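Local coordinates for D-isomer specific 2-hydroxyacid dehydrogenase family protein (Aeromonas salmonicida subsp. salmonicida, PDB 3HG7) that probably works as an NAD-dependent oxidoreductase of the D-2-hydroxyacid dehydrogenase family, its precise substrate not established, at residues R34-Q38 with R57-L61; L62-L68 with R87-Q91; N228-N233 with V253-E258; L241-R245 with L268-L274. The protein carries 1 engineered substitution. All coordinates share one frame; numbering follows the deposited sequence. Where two conformers were deposited one is given.

Contact 1 of 4, residues R34-Q38 with R57-L61; sequences RADNQ and RAKPL
Gln38 and Leu61 lie alongside one another, their side chains running in opposite senses, and the CG methylene of Gln38 rests on the fork of the leucine, 4.0 Å from Leu61 CD2 and scarcely farther from Leu61 CD1. With CG anti to the backbone N (chi1 -180°) and the chain extended beyond it, Gln38 carries its amide past Leu61 and slantwise to the CB-CG edge of Pro60, where Gln38 OE1 lies 3.7 Å from Pro60 CG. The other amide atom, NE2, is bonded to the carboxylate of Glu42, one turn farther along helix 38-44. Leu61 also touches Ala41 of that helix and Leu11 of strand 6-11. The fold here is the flavodoxin-like domain of the family, a parallel five-stranded sheet of order 2-1-3-4-5. The contact joins the loop leaving edge strand 30-34 to helix 55-58 and the residues that follow it. Asn37 N-caps helix 38-44, its OD1 accepting from the backbone N of Asp40. Arg57 is modelled in two conformers, so its role is less certain. In one, a bend at chi3 (72°) swings NH2 toward the loop backbone, 3.1 Å from Ala35 O, near the guanidinium plane but at a poor angle for a hydrogen bond. Asp36 has its CB directed away from the 57-61 segment, and Arg34 holds its carboxylate side-on with two nitrogens: Arg34 NE reaches Asp36 OD1 at 2.9 Å, nearly straight, while Arg34 NH2 takes Asp36 OD2. Asn15 ND2 also bonds Asp36 OD1, and Arg34 NH1 pairs with Glu19.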
loop_
_atom_site.group_PDB
_atom_site.type_symbol
_atom_site.label_atom_id
_atom_site.label_comp_id
_atom_site.label_asym_id
_atom_site.label_seq_id
_atom_site.Cartn_x
_atom_site.Cartn_y
_atom_site.Cartn_z
ATOM N N ARG A 34 12.005 -1.579 -24.697
ATOM C CA ARG A 34 11.804 -0.613 -23.647
ATOM C C ARG A 34 11.196 0.651 -24.246
ATOM O O ARG A 34 11.623 1.106 -25.316
ATOM C CB ARG A 34 13.165 -0.331 -23.002
ATOM C CG ARG A 34 13.238 0.838 -22.109
ATOM C CD ARG A 34 14.643 0.911 -21.496
ATOM N NE ARG A 34 14.885 2.194 -20.882
ATOM C CZ ARG A 34 16.051 2.597 -20.383
ATOM N NH1 ARG A 34 17.098 1.780 -20.388
ATOM N NH2 ARG A 34 16.150 3.806 -19.836
ATOM N N ALA A 35 10.221 1.239 -23.556
ATOM C CA ALA A 35 9.754 2.581 -23.976
ATOM C C ALA A 35 9.660 3.507 -22.788
ATOM O O ALA A 35 8.891 3.236 -21.887
ATOM C CB ALA A 35 8.414 2.472 -24.693
ATOM N N ASP A 36 10.450 4.595 -22.796
ATOM C CA ASP A 36 10.526 5.545 -21.676
ATOM C C ASP A 36 9.498 6.671 -21.711
ATOM O O ASP A 36 9.393 7.442 -20.747
ATOM C CB ASP A 36 11.944 6.144 -21.552
ATOM C CG ASP A 36 12.930 5.218 -20.811
ATOM O OD1 ASP A 36 12.671 4.005 -20.652
ATOM O OD2 ASP A 36 13.995 5.716 -20.392
ATOM N N ASN A 37 8.757 6.769 -22.822
ATOM C CA ASN A 37 7.598 7.640 -22.898
ATOM C C ASN A 37 6.449 6.999 -23.670
ATOM O O ASN A 37 6.593 5.888 -24.199
ATOM C CB ASN A 37 7.986 9.009 -23.500
ATOM C CG ASN A 37 8.451 8.901 -24.957
ATOM O OD1 ASN A 37 8.300 7.855 -25.617
ATOM N ND2 ASN A 37 9.039 9.990 -25.473
ATOM N N GLN A 38 5.302 7.675 -23.697
ATOM C CA GLN A 38 4.120 7.093 -24.323
ATOM C C GLN A 38 4.250 7.033 -25.831
ATOM O O GLN A 38 3.825 6.053 -26.449
ATOM C CB GLN A 38 2.804 7.793 -23.924
ATOM C CG GLN A 38 1.592 7.106 -24.635
ATOM C CD GLN A 38 0.249 7.766 -24.405
ATOM O OE1 GLN A 38 -0.100 8.142 -23.275
ATOM N NE2 GLN A 38 -0.526 7.913 -25.495
ATOM N N ARG A 57 0.533 3.849 -16.775
ATOM C CA ARG A 57 1.218 4.009 -18.040
ATOM C C ARG A 57 0.729 3.109 -19.139
ATOM O O ARG A 57 0.709 3.514 -20.311
ATOM C CB ARG A 57 2.714 3.947 -17.886
ATOM C CG ARG A 57 3.180 5.346 -17.638
ATOM C CD ARG A 57 4.607 5.427 -17.505
ATOM N NE ARG A 57 5.281 5.227 -18.774
ATOM C CZ ARG A 57 6.596 5.198 -18.820
ATOM N NH1 ARG A 57 7.230 5.397 -17.674
ATOM N NH2 ARG A 57 7.251 4.957 -19.936
ATOM N N ALA A 58 0.318 1.923 -18.775
ATOM C CA ALA A 58 -0.195 0.979 -19.776
ATOM C C ALA A 58 -1.591 1.345 -20.253
ATOM O O ALA A 58 -1.924 1.139 -21.419
ATOM C CB ALA A 58 -0.191 -0.412 -19.185
ATOM N N LYS A 59 -2.417 1.857 -19.343
ATOM C CA LYS A 59 -3.851 2.059 -19.609
ATOM C C LYS A 59 -4.233 2.742 -20.932
ATOM O O LYS A 59 -5.114 2.218 -21.635
ATOM C CB LYS A 59 -4.581 2.710 -18.412
ATOM C CG LYS A 59 -6.109 2.807 -18.611
ATOM C CD LYS A 59 -6.845 3.386 -17.398
ATOM C CE LYS A 59 -8.347 3.155 -17.532
ATOM N NZ LYS A 59 -9.058 3.383 -16.219
ATOM N N PRO A 60 -3.579 3.883 -21.288
ATOM C CA PRO A 60 -3.861 4.551 -22.572
ATOM C C PRO A 60 -3.360 3.794 -23.809
ATOM O O PRO A 60 -3.736 4.133 -24.930
ATOM C CB PRO A 60 -3.101 5.885 -22.458
ATOM C CG PRO A 60 -2.107 5.682 -21.363
ATOM C CD PRO A 60 -2.761 4.747 -20.416
ATOM N N LEU A 61 -2.513 2.791 -23.611
ATOM C CA LEU A 61 -1.936 2.040 -24.729
ATOM C C LEU A 61 -2.626 0.680 -24.895
ATOM O O LEU A 61 -2.440 0.007 -25.917
ATOM C CB LEU A 61 -0.425 1.855 -24.495
ATOM C CG LEU A 61 0.418 3.141 -24.583
ATOM C CD1 LEU A 61 1.722 3.067 -23.843
ATOM C CD2 LEU A 61 0.699 3.416 -26.035
HETATM O O HOH W 1 9.741 5.110 -18.313
#

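Contact 2 of 4, residues L62-L68 with R87-Q91; sequences LAKANKL and RRDYQ
Arg87 grips Asn66 end-on, NH1 and NH2 both donating to the one oxygen OD1. This ties together two loops of the flavodoxin-like domain, those leading into the neighbouring parallel strands 70-73 and 91-93. Arg87 NH2 is 2.9 Å from Asn66 OD1, which lies in the guanidinium plane, although the asparagine amide is turned 61° against that plane. NH1 sits well above the carbonyl plane of the amide rather than on a lone pair. Arg87 NH1 gives a further hydrogen bond of 3.1 Å to Leu62 O, where it meets a lone pair; that carbonyl also accepts from Ala65 N. Ala65 O covers one face of the guanidinium, over its centre. Ala65 is the middle of an inverse gamma turn and the start of a type I turn to Leu68; these turns bring the carbonyls of Leu62 and Ala65 to the guanidinium.

Farther out, Asp89 holds the other edge side-on: Arg87 NE reaches Asp89 OD1 at 2.8 Å and Arg87 NH2 bonds Asp89 OD2, both on syn lone pairs. The arginine chain bends at chi3 (-57°), and its guanidinium lies between Asn66 of the other loop and Asp89 of its own. Behind it, Tyr90 meets the leucines, while Phe312 packs edge-to-face on its ring. Tyr90 OH lies 3.8 Å from Leu62 CD1, and a CH-pi contact places Leu68 CD2 over the ring face of Tyr90, 4.1 Å from the centroid.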
loop_
_atom_site.group_PDB
_atom_site.type_symbol
_atom_site.label_atom_id
_atom_site.label_comp_id
_atom_site.label_asym_id
_atom_site.label_seq_id
_atom_site.Cartn_x
_atom_site.Cartn_y
_atom_site.Cartn_z
ATOM N N LEU A 62 -3.437 0.281 -23.920
ATOM C CA LEU A 62 -3.915 -1.114 -23.858
ATOM C C LEU A 62 -4.753 -1.551 -25.053
ATOM O O LEU A 62 -4.648 -2.710 -25.470
ATOM C CB LEU A 62 -4.685 -1.426 -22.567
ATOM C CG LEU A 62 -3.865 -2.026 -21.435
ATOM C CD1 LEU A 62 -4.782 -2.350 -20.273
ATOM C CD2 LEU A 62 -3.135 -3.271 -21.874
ATOM N N ALA A 63 -5.580 -0.649 -25.604
ATOM C CA ALA A 63 -6.385 -1.020 -26.797
ATOM C C ALA A 63 -5.528 -1.417 -27.986
ATOM O O ALA A 63 -6.009 -2.141 -28.858
ATOM C CB ALA A 63 -7.354 0.091 -27.206
ATOM N N LYS A 64 -4.267 -0.973 -28.028
ATOM C CA LYS A 64 -3.312 -1.347 -29.105
ATOM C C LYS A 64 -2.530 -2.651 -28.846
ATOM O O LYS A 64 -1.837 -3.160 -29.762
ATOM C CB LYS A 64 -2.293 -0.220 -29.326
ATOM C CG LYS A 64 -2.936 1.055 -29.878
ATOM C CD LYS A 64 -1.905 2.056 -30.323
ATOM C CE LYS A 64 -2.575 3.245 -31.017
ATOM N NZ LYS A 64 -1.590 4.330 -31.375
ATOM N N ALA A 65 -2.667 -3.179 -27.627
ATOM C CA ALA A 65 -1.897 -4.332 -27.165
ATOM C C ALA A 65 -2.527 -5.649 -27.655
ATOM O O ALA A 65 -2.928 -6.506 -26.853
ATOM C CB ALA A 65 -1.715 -4.314 -25.603
ATOM N N ASN A 66 -2.600 -5.790 -28.982
ATOM C CA ASN A 66 -3.354 -6.895 -29.576
ATOM C C ASN A 66 -2.627 -8.246 -29.669
ATOM O O ASN A 66 -3.202 -9.240 -30.161
ATOM C CB ASN A 66 -3.945 -6.451 -30.907
ATOM C CG ASN A 66 -4.992 -5.375 -30.718
ATOM O OD1 ASN A 66 -5.948 -5.554 -29.964
ATOM N ND2 ASN A 66 -4.814 -4.248 -31.391
ATOM N N LYS A 67 -1.388 -8.284 -29.179
ATOM C CA LYS A 67 -0.673 -9.552 -29.002
ATOM C C LYS A 67 -0.490 -9.877 -27.524
ATOM O O LYS A 67 0.160 -10.872 -27.164
ATOM C CB LYS A 67 0.683 -9.460 -29.669
ATOM C CG LYS A 67 0.611 -9.571 -31.200
ATOM C CD LYS A 67 2.027 -9.524 -31.721
ATOM C CE LYS A 67 2.158 -9.781 -33.222
ATOM N NZ LYS A 67 3.622 -10.145 -33.362
ATOM N N LEU A 68 -1.045 -9.039 -26.660
ATOM C CA LEU A 68 -0.767 -9.170 -25.229
ATOM C C LEU A 68 -1.452 -10.383 -24.588
ATOM O O LEU A 68 -2.668 -10.544 -24.733
ATOM C CB LEU A 68 -1.183 -7.891 -24.485
ATOM C CG LEU A 68 -0.936 -7.897 -22.965
ATOM C CD1 LEU A 68 0.563 -7.954 -22.663
ATOM C CD2 LEU A 68 -1.536 -6.683 -22.321
ATOM N N ARG A 87 -10.048 -3.776 -22.055
ATOM C CA ARG A 87 -9.990 -5.169 -22.465
ATOM C C ARG A 87 -9.659 -6.100 -21.304
ATOM O O ARG A 87 -9.003 -5.716 -20.335
ATOM C CB ARG A 87 -8.956 -5.343 -23.591
ATOM C CG ARG A 87 -7.485 -5.287 -23.136
ATOM C CD ARG A 87 -6.543 -5.055 -24.335
ATOM N NE ARG A 87 -6.708 -6.098 -25.349
ATOM C CZ ARG A 87 -6.530 -5.925 -26.657
ATOM N NH1 ARG A 87 -6.215 -4.728 -27.155
ATOM N NH2 ARG A 87 -6.721 -6.950 -27.486
ATOM N N ARG A 88 -10.107 -7.343 -21.433
ATOM C CA ARG A 88 -9.859 -8.353 -20.420
ATOM C C ARG A 88 -9.328 -9.655 -21.006
ATOM O O ARG A 88 -9.378 -10.700 -20.352
ATOM C CB ARG A 88 -11.130 -8.584 -19.602
ATOM C CG ARG A 88 -11.343 -7.490 -18.581
ATOM C CD ARG A 88 -12.756 -7.426 -18.068
ATOM N NE ARG A 88 -12.851 -6.438 -16.986
ATOM C CZ ARG A 88 -13.923 -6.263 -16.222
ATOM N NH1 ARG A 88 -13.921 -5.336 -15.273
ATOM N NH2 ARG A 88 -15.001 -7.011 -16.417
ATOM N N ASP A 89 -8.786 -9.588 -22.220
ATOM C CA ASP A 89 -8.393 -10.787 -22.956
ATOM C C ASP A 89 -6.903 -11.101 -22.786
ATOM O O ASP A 89 -6.215 -11.424 -23.765
ATOM C CB ASP A 89 -8.738 -10.645 -24.454
ATOM C CG ASP A 89 -8.128 -9.390 -25.073
ATOM O OD1 ASP A 89 -7.491 -8.600 -24.337
ATOM O OD2 ASP A 89 -8.282 -9.189 -26.288
ATOM N N TYR A 90 -6.426 -10.966 -21.556
ATOM C CA TYR A 90 -5.049 -11.232 -21.159
ATOM C C TYR A 90 -4.992 -11.547 -19.650
ATOM O O TYR A 90 -5.968 -11.319 -18.905
ATOM C CB TYR A 90 -4.129 -10.029 -21.503
ATOM C CG TYR A 90 -4.387 -8.803 -20.642
ATOM C CD1 TYR A 90 -5.359 -7.873 -20.992
ATOM C CD2 TYR A 90 -3.694 -8.619 -19.443
ATOM C CE1 TYR A 90 -5.627 -6.770 -20.186
ATOM C CE2 TYR A 90 -3.931 -7.509 -18.630
ATOM C CZ TYR A 90 -4.906 -6.586 -19.018
ATOM O OH TYR A 90 -5.159 -5.487 -18.211
ATOM N N GLN A 91 -3.855 -12.056 -19.191
ATOM C CA GLN A 91 -3.668 -12.341 -17.778
ATOM C C GLN A 91 -3.017 -11.138 -17.131
ATOM O O GLN A 91 -1.931 -10.734 -17.535
ATOM C CB GLN A 91 -2.759 -13.540 -17.557
ATOM C CG GLN A 91 -3.262 -14.836 -18.182
ATOM C CD GLN A 91 -2.697 -16.034 -17.471
ATOM O OE1 GLN A 91 -3.067 -16.322 -16.332
ATOM N NE2 GLN A 91 -1.758 -16.709 -18.112
#

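Contact 3 of 4, residues N228-N233 with V253-E258; sequences NVGRGN and VLDVFE
Asn228 stands against Leu254 and Val256: its CB meets the leucine and its amide atoms meet the valine. Asn228 CB lies 3.8 Å from Leu254 CD2. CG, anti to the backbone N (chi1 -171°), turns the amide along its own loop, where the side chain crosses Val256 at about a right angle. OD1 accepts from Gly230 N at 3.2 Å and so closes an Asx turn; the donor lies above the carbonyl plane. ND2 donates to Arg231 O at 3.0 Å with that oxygen in the amide plane, and lies 3.6 Å from Val256 CG2. One side chain thus braces the turn 228-231.

The turn follows strand 225-228 of the Rossmann-type NAD-binding domain. Asn228, the last residue of that strand, forms a parallel bridge with Leu254 of strand 251-254. Asn228 N donates to Val253 O, and Asp255 N returns a nearly straight bond to Asn228 O. Beyond the bridge Val256 plugs the loop: its CG2 lies 3.5 Å from Arg231 C, with Asn228 O close by. Gly232 then passes close against the 253-258 segment, Gly232 CA standing 3.4 Å from Phe257 C. The buried Asp255 carboxylate is held by Thr277, Ser281 and the backbone N of Asn280, and a water links its OD2 to Val229 O. Arg231 takes little part here; its guanidinium forms a salt bridge with Asp79, in the loop after strand 70-73.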
loop_
_atom_site.group_PDB
_atom_site.type_symbol
_atom_site.label_atom_id
_atom_site.label_comp_id
_atom_site.label_asym_id
_atom_site.label_seq_id
_atom_site.Cartn_x
_atom_site.Cartn_y
_atom_site.Cartn_z
ATOM N N ASN A 228 -3.684 5.036 7.862
ATOM C CA ASN A 228 -4.306 4.404 6.718
ATOM C C ASN A 228 -3.324 4.247 5.591
ATOM O O ASN A 228 -2.880 5.238 5.003
ATOM C CB ASN A 228 -5.513 5.161 6.203
ATOM C CG ASN A 228 -6.283 4.349 5.124
ATOM O OD1 ASN A 228 -6.103 3.131 4.995
ATOM N ND2 ASN A 228 -7.110 5.025 4.357
ATOM N N VAL A 229 -2.990 2.995 5.311
ATOM C CA VAL A 229 -2.050 2.675 4.249
ATOM C C VAL A 229 -2.661 1.696 3.220
ATOM O O VAL A 229 -1.951 1.199 2.345
ATOM C CB VAL A 229 -0.800 2.053 4.840
ATOM C CG1 VAL A 229 -0.038 3.072 5.700
ATOM C CG2 VAL A 229 -1.203 0.873 5.709
ATOM N N GLY A 230 -3.959 1.405 3.348
ATOM C CA GLY A 230 -4.675 0.554 2.386
ATOM C C GLY A 230 -5.162 1.331 1.173
ATOM O O GLY A 230 -4.434 1.477 0.195
ATOM N N ARG A 231 -6.395 1.829 1.223
ATOM C CA ARG A 231 -6.901 2.710 0.158
ATOM C C ARG A 231 -7.634 3.869 0.799
ATOM O O ARG A 231 -8.216 3.711 1.871
ATOM C CB ARG A 231 -7.846 1.970 -0.812
ATOM C CG ARG A 231 -7.420 0.552 -1.242
ATOM C CD ARG A 231 -6.273 0.528 -2.275
ATOM N NE ARG A 231 -6.510 1.386 -3.440
ATOM C CZ ARG A 231 -7.344 1.107 -4.445
ATOM N NH1 ARG A 231 -8.062 -0.018 -4.450
ATOM N NH2 ARG A 231 -7.472 1.965 -5.453
ATOM N N GLY A 232 -7.632 5.021 0.136
ATOM C CA GLY A 232 -8.311 6.204 0.647
ATOM C C GLY A 232 -9.722 5.917 1.127
ATOM O O GLY A 232 -10.226 6.570 2.043
ATOM N N ASN A 233 -10.336 4.921 0.492
ATOM C CA ASN A 233 -11.724 4.505 0.710
ATOM C C ASN A 233 -12.160 4.100 2.108
ATOM O O ASN A 233 -13.365 4.138 2.420
ATOM C CB ASN A 233 -12.058 3.351 -0.242
ATOM C CG ASN A 233 -12.631 3.833 -1.536
ATOM O OD1 ASN A 233 -12.901 3.042 -2.447
ATOM N ND2 ASN A 233 -12.835 5.149 -1.634
ATOM N N VAL A 253 -2.185 9.397 10.389
ATOM C CA VAL A 253 -1.086 9.323 9.403
ATOM C C VAL A 253 -1.646 8.646 8.186
ATOM O O VAL A 253 -1.984 7.460 8.236
ATOM C CB VAL A 253 0.117 8.485 9.935
ATOM C CG1 VAL A 253 1.294 8.458 8.912
ATOM C CG2 VAL A 253 0.591 9.038 11.275
ATOM N N LEU A 254 -1.712 9.382 7.081
ATOM C CA LEU A 254 -2.373 8.867 5.897
ATOM C C LEU A 254 -1.426 8.843 4.724
ATOM O O LEU A 254 -0.849 9.876 4.390
ATOM C CB LEU A 254 -3.570 9.743 5.524
ATOM C CG LEU A 254 -4.696 10.003 6.527
ATOM C CD1 LEU A 254 -5.860 10.586 5.754
ATOM C CD2 LEU A 254 -5.103 8.738 7.260
ATOM N N ASP A 255 -1.269 7.663 4.124
ATOM C CA ASP A 255 -0.410 7.502 2.949
ATOM C C ASP A 255 -1.279 7.476 1.671
ATOM O O ASP A 255 -0.788 7.683 0.567
ATOM C CB ASP A 255 0.421 6.219 3.060
ATOM C CG ASP A 255 1.478 6.115 1.980
ATOM O OD1 ASP A 255 2.200 7.126 1.754
ATOM O OD2 ASP A 255 1.541 5.045 1.318
ATOM N N VAL A 256 -2.578 7.272 1.857
ATOM C CA VAL A 256 -3.513 7.070 0.725
ATOM C C VAL A 256 -4.769 7.913 0.897
ATOM O O VAL A 256 -5.138 8.284 2.014
ATOM C CB VAL A 256 -3.890 5.600 0.559
ATOM C CG1 VAL A 256 -2.676 4.799 0.123
ATOM C CG2 VAL A 256 -4.525 5.033 1.864
ATOM N N PHE A 257 -5.412 8.238 -0.224
ATOM C CA PHE A 257 -6.445 9.259 -0.209
ATOM C C PHE A 257 -7.549 8.953 -1.206
ATOM O O PHE A 257 -7.318 8.228 -2.178
ATOM C CB PHE A 257 -5.816 10.623 -0.475
ATOM C CG PHE A 257 -4.772 10.985 0.538
ATOM C CD1 PHE A 257 -5.146 11.557 1.763
ATOM C CD2 PHE A 257 -3.425 10.693 0.306
ATOM C CE1 PHE A 257 -4.187 11.866 2.723
ATOM C CE2 PHE A 257 -2.467 10.981 1.265
ATOM C CZ PHE A 257 -2.851 11.580 2.469
ATOM N N GLU A 258 -8.734 9.501 -0.936
ATOM C CA GLU A 258 -9.888 9.403 -1.853
ATOM C C GLU A 258 -9.524 9.926 -3.253
ATOM O O GLU A 258 -9.990 9.388 -4.264
ATOM C CB GLU A 258 -11.085 10.182 -1.273
ATOM C CG GLU A 258 -12.416 9.423 -1.261
ATOM C CD GLU A 258 -13.143 9.520 0.092
ATOM O OE1 GLU A 258 -13.405 10.648 0.573
ATOM O OE2 GLU A 258 -13.451 8.454 0.671
HETATM O O HOH W 2 -6.975 7.537 4.061
HETATM O O HOH W 3 0.099 2.636 0.709
HETATM O O HOH W 4 -6.482 5.135 -2.177
#

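Contact 4 of 4, residues L241-R245 with L268-L274; sequences LTALR and LWGQPNL
The guanidinium of Arg245 and the amide of Gln271 stand nearly perpendicular, 79° apart. Gln271 OE1 approaches the guanidinium obliquely, 3.2 Å from Arg245 NE, and also meets the Arg245 CG methylene; Leu241 CD2 lies over one guanidinium face, toward its rim. At the amide's other end Gln271 NE2 donates to Asn273 OD1 at 2.9 Å, the acceptor lying in the Gln271 amide plane. This fixes which way the Asn273 amide is turned. Its ND2 then points at the last turn of helix 237-245, where Asn273 ND2 bonds Leu244 O at 3.0 Å, 168° at the hydrogen; Gly250 O takes ND2 as well. Leu244 lies alongside the asparagine, running the opposite way, with Leu244 CB 3.5 Å from Asn273 OD1 and CD2 beside ND2, before its CD1 reaches Leu274 CB at 4.1 Å. Nearer the start of the segment, Leu241 CD1 meets Leu268 CD2, modelled very close. Two successive type I turns, from Leu268 and from Gln271, shape the loop that supplies these partners. Helix 237-245 is the crossover helix between parallel strands 225-228 and 251-254, the beta-alpha-beta unit of a Rossmann fold, and the loop pins its C-terminal turn just ahead of edge strand 274-276.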
loop_
_atom_site.group_PDB
_atom_site.type_symbol
_atom_site.label_atom_id
_atom_site.label_comp_id
_atom_site.label_asym_id
_atom_site.label_seq_id
_atom_site.Cartn_x
_atom_site.Cartn_y
_atom_site.Cartn_z
ATOM N N LEU A 241 -11.546 14.586 9.598
ATOM C CA LEU A 241 -11.176 15.957 9.924
ATOM C C LEU A 241 -11.799 16.458 11.222
ATOM O O LEU A 241 -11.105 16.934 12.117
ATOM C CB LEU A 241 -11.633 16.844 8.781
ATOM C CG LEU A 241 -10.625 17.794 8.169
ATOM C CD1 LEU A 241 -10.740 17.741 6.677
ATOM C CD2 LEU A 241 -10.852 19.179 8.662
ATOM N N THR A 242 -13.126 16.349 11.316
ATOM C CA THR A 242 -13.854 16.816 12.480
ATOM C C THR A 242 -13.417 16.026 13.707
ATOM O O THR A 242 -13.263 16.593 14.775
ATOM C CB THR A 242 -15.387 16.751 12.237
ATOM O OG1 THR A 242 -15.708 17.531 11.071
ATOM C CG2 THR A 242 -16.159 17.307 13.442
ATOM N N ALA A 243 -13.183 14.726 13.534
ATOM C CA ALA A 243 -12.644 13.880 14.615
ATOM C C ALA A 243 -11.335 14.424 15.195
ATOM O O ALA A 243 -11.173 14.499 16.420
ATOM C CB ALA A 243 -12.446 12.453 14.122
ATOM N N LEU A 244 -10.415 14.799 14.298
ATOM C CA LEU A 244 -9.116 15.361 14.666
ATOM C C LEU A 244 -9.239 16.768 15.236
ATOM O O LEU A 244 -8.426 17.176 16.057
ATOM C CB LEU A 244 -8.158 15.367 13.447
ATOM C CG LEU A 244 -7.676 13.995 12.985
ATOM C CD1 LEU A 244 -7.017 14.086 11.605
ATOM C CD2 LEU A 244 -6.721 13.420 14.014
ATOM N N ARG A 245 -10.255 17.506 14.798
ATOM C CA ARG A 245 -10.470 18.872 15.284
ATOM C C ARG A 245 -11.130 18.957 16.681
ATOM O O ARG A 245 -10.970 19.952 17.392
ATOM C CB ARG A 245 -11.275 19.684 14.259
ATOM C CG ARG A 245 -10.435 20.251 13.126
ATOM C CD ARG A 245 -11.295 20.933 12.069
ATOM N NE ARG A 245 -10.487 21.764 11.173
ATOM C CZ ARG A 245 -10.890 22.232 9.991
ATOM N NH1 ARG A 245 -12.106 21.954 9.524
ATOM N NH2 ARG A 245 -10.066 22.976 9.264
ATOM N N LEU A 268 -7.145 18.818 4.277
ATOM C CA LEU A 268 -6.288 17.850 4.946
ATOM C C LEU A 268 -4.873 18.386 5.191
ATOM O O LEU A 268 -4.348 18.258 6.295
ATOM C CB LEU A 268 -6.246 16.531 4.157
ATOM C CG LEU A 268 -7.575 15.782 3.985
ATOM C CD1 LEU A 268 -7.341 14.417 3.401
ATOM C CD2 LEU A 268 -8.333 15.666 5.308
ATOM N N TRP A 269 -4.286 19.013 4.172
ATOM C CA TRP A 269 -2.914 19.523 4.244
ATOM C C TRP A 269 -2.650 20.307 5.521
ATOM O O TRP A 269 -1.647 20.071 6.209
ATOM C CB TRP A 269 -2.595 20.412 3.037
ATOM C CG TRP A 269 -2.509 19.714 1.680
ATOM C CD1 TRP A 269 -3.438 19.750 0.683
ATOM C CD2 TRP A 269 -1.414 18.925 1.173
ATOM N NE1 TRP A 269 -3.003 19.033 -0.410
ATOM C CE2 TRP A 269 -1.765 18.516 -0.136
ATOM C CE3 TRP A 269 -0.177 18.520 1.701
ATOM C CZ2 TRP A 269 -0.926 17.719 -0.924
ATOM C CZ3 TRP A 269 0.659 17.725 0.911
ATOM C CH2 TRP A 269 0.279 17.336 -0.381
ATOM N N GLY A 270 -3.564 21.223 5.841
ATOM C CA GLY A 270 -3.382 22.172 6.934
ATOM C C GLY A 270 -3.658 21.714 8.359
ATOM O O GLY A 270 -3.269 22.399 9.304
ATOM N N GLN A 271 -4.307 20.561 8.517
ATOM C CA GLN A 271 -4.712 20.046 9.836
ATOM C C GLN A 271 -3.502 19.651 10.681
ATOM O O GLN A 271 -2.749 18.767 10.278
ATOM C CB GLN A 271 -5.660 18.849 9.654
ATOM C CG GLN A 271 -6.281 18.305 10.955
ATOM C CD GLN A 271 -7.034 19.365 11.749
ATOM O OE1 GLN A 271 -7.643 20.273 11.178
ATOM N NE2 GLN A 271 -6.988 19.252 13.075
ATOM N N PRO A 272 -3.318 20.292 11.866
ATOM C CA PRO A 272 -2.078 20.155 12.649
ATOM C C PRO A 272 -1.717 18.740 13.104
ATOM O O PRO A 272 -0.524 18.423 13.216
ATOM C CB PRO A 272 -2.305 21.094 13.847
ATOM C CG PRO A 272 -3.296 22.081 13.351
ATOM C CD PRO A 272 -4.208 21.308 12.454
ATOM N N ASN A 273 -2.719 17.903 13.360
ATOM C CA ASN A 273 -2.500 16.536 13.835
ATOM C C ASN A 273 -2.832 15.508 12.757
ATOM O O ASN A 273 -3.265 14.388 13.038
ATOM C CB ASN A 273 -3.285 16.276 15.140
ATOM C CG ASN A 273 -4.753 16.605 15.005
ATOM O OD1 ASN A 273 -5.183 17.211 14.012
ATOM N ND2 ASN A 273 -5.539 16.213 16.003
ATOM N N LEU A 274 -2.593 15.899 11.510
ATOM C CA LEU A 274 -2.731 15.002 10.391
ATOM C C LEU A 274 -1.373 15.021 9.697
ATOM O O LEU A 274 -0.856 16.086 9.426
ATOM C CB LEU A 274 -3.804 15.508 9.413
ATOM C CG LEU A 274 -4.382 14.519 8.390
ATOM C CD1 LEU A 274 -5.507 15.161 7.579
ATOM C CD2 LEU A 274 -3.360 13.998 7.436
#

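How the contacts relate
From the N terminus, contact 1 closes first, bringing the loop after strand 30-34 onto helix 55-58 and the residues that follow it. The chain runs straight on from residue 61 into contact 2, which closes a second loop round strand 70-73, so the two lie in series within the flavodoxin-like sheet domain. Contacts 3 and 4 come much later, in the NAD-binding domain, and they cross: helix segment 241-245 falls between the segments of contact 3, and 253-258 between those of contact 4. Their centres are 14 Å apart and they touch through Phe257 CD1 and Leu268 CD1, at 4.0 Å. Contacts 2 and 4 lie on opposite sides of the chain's centre.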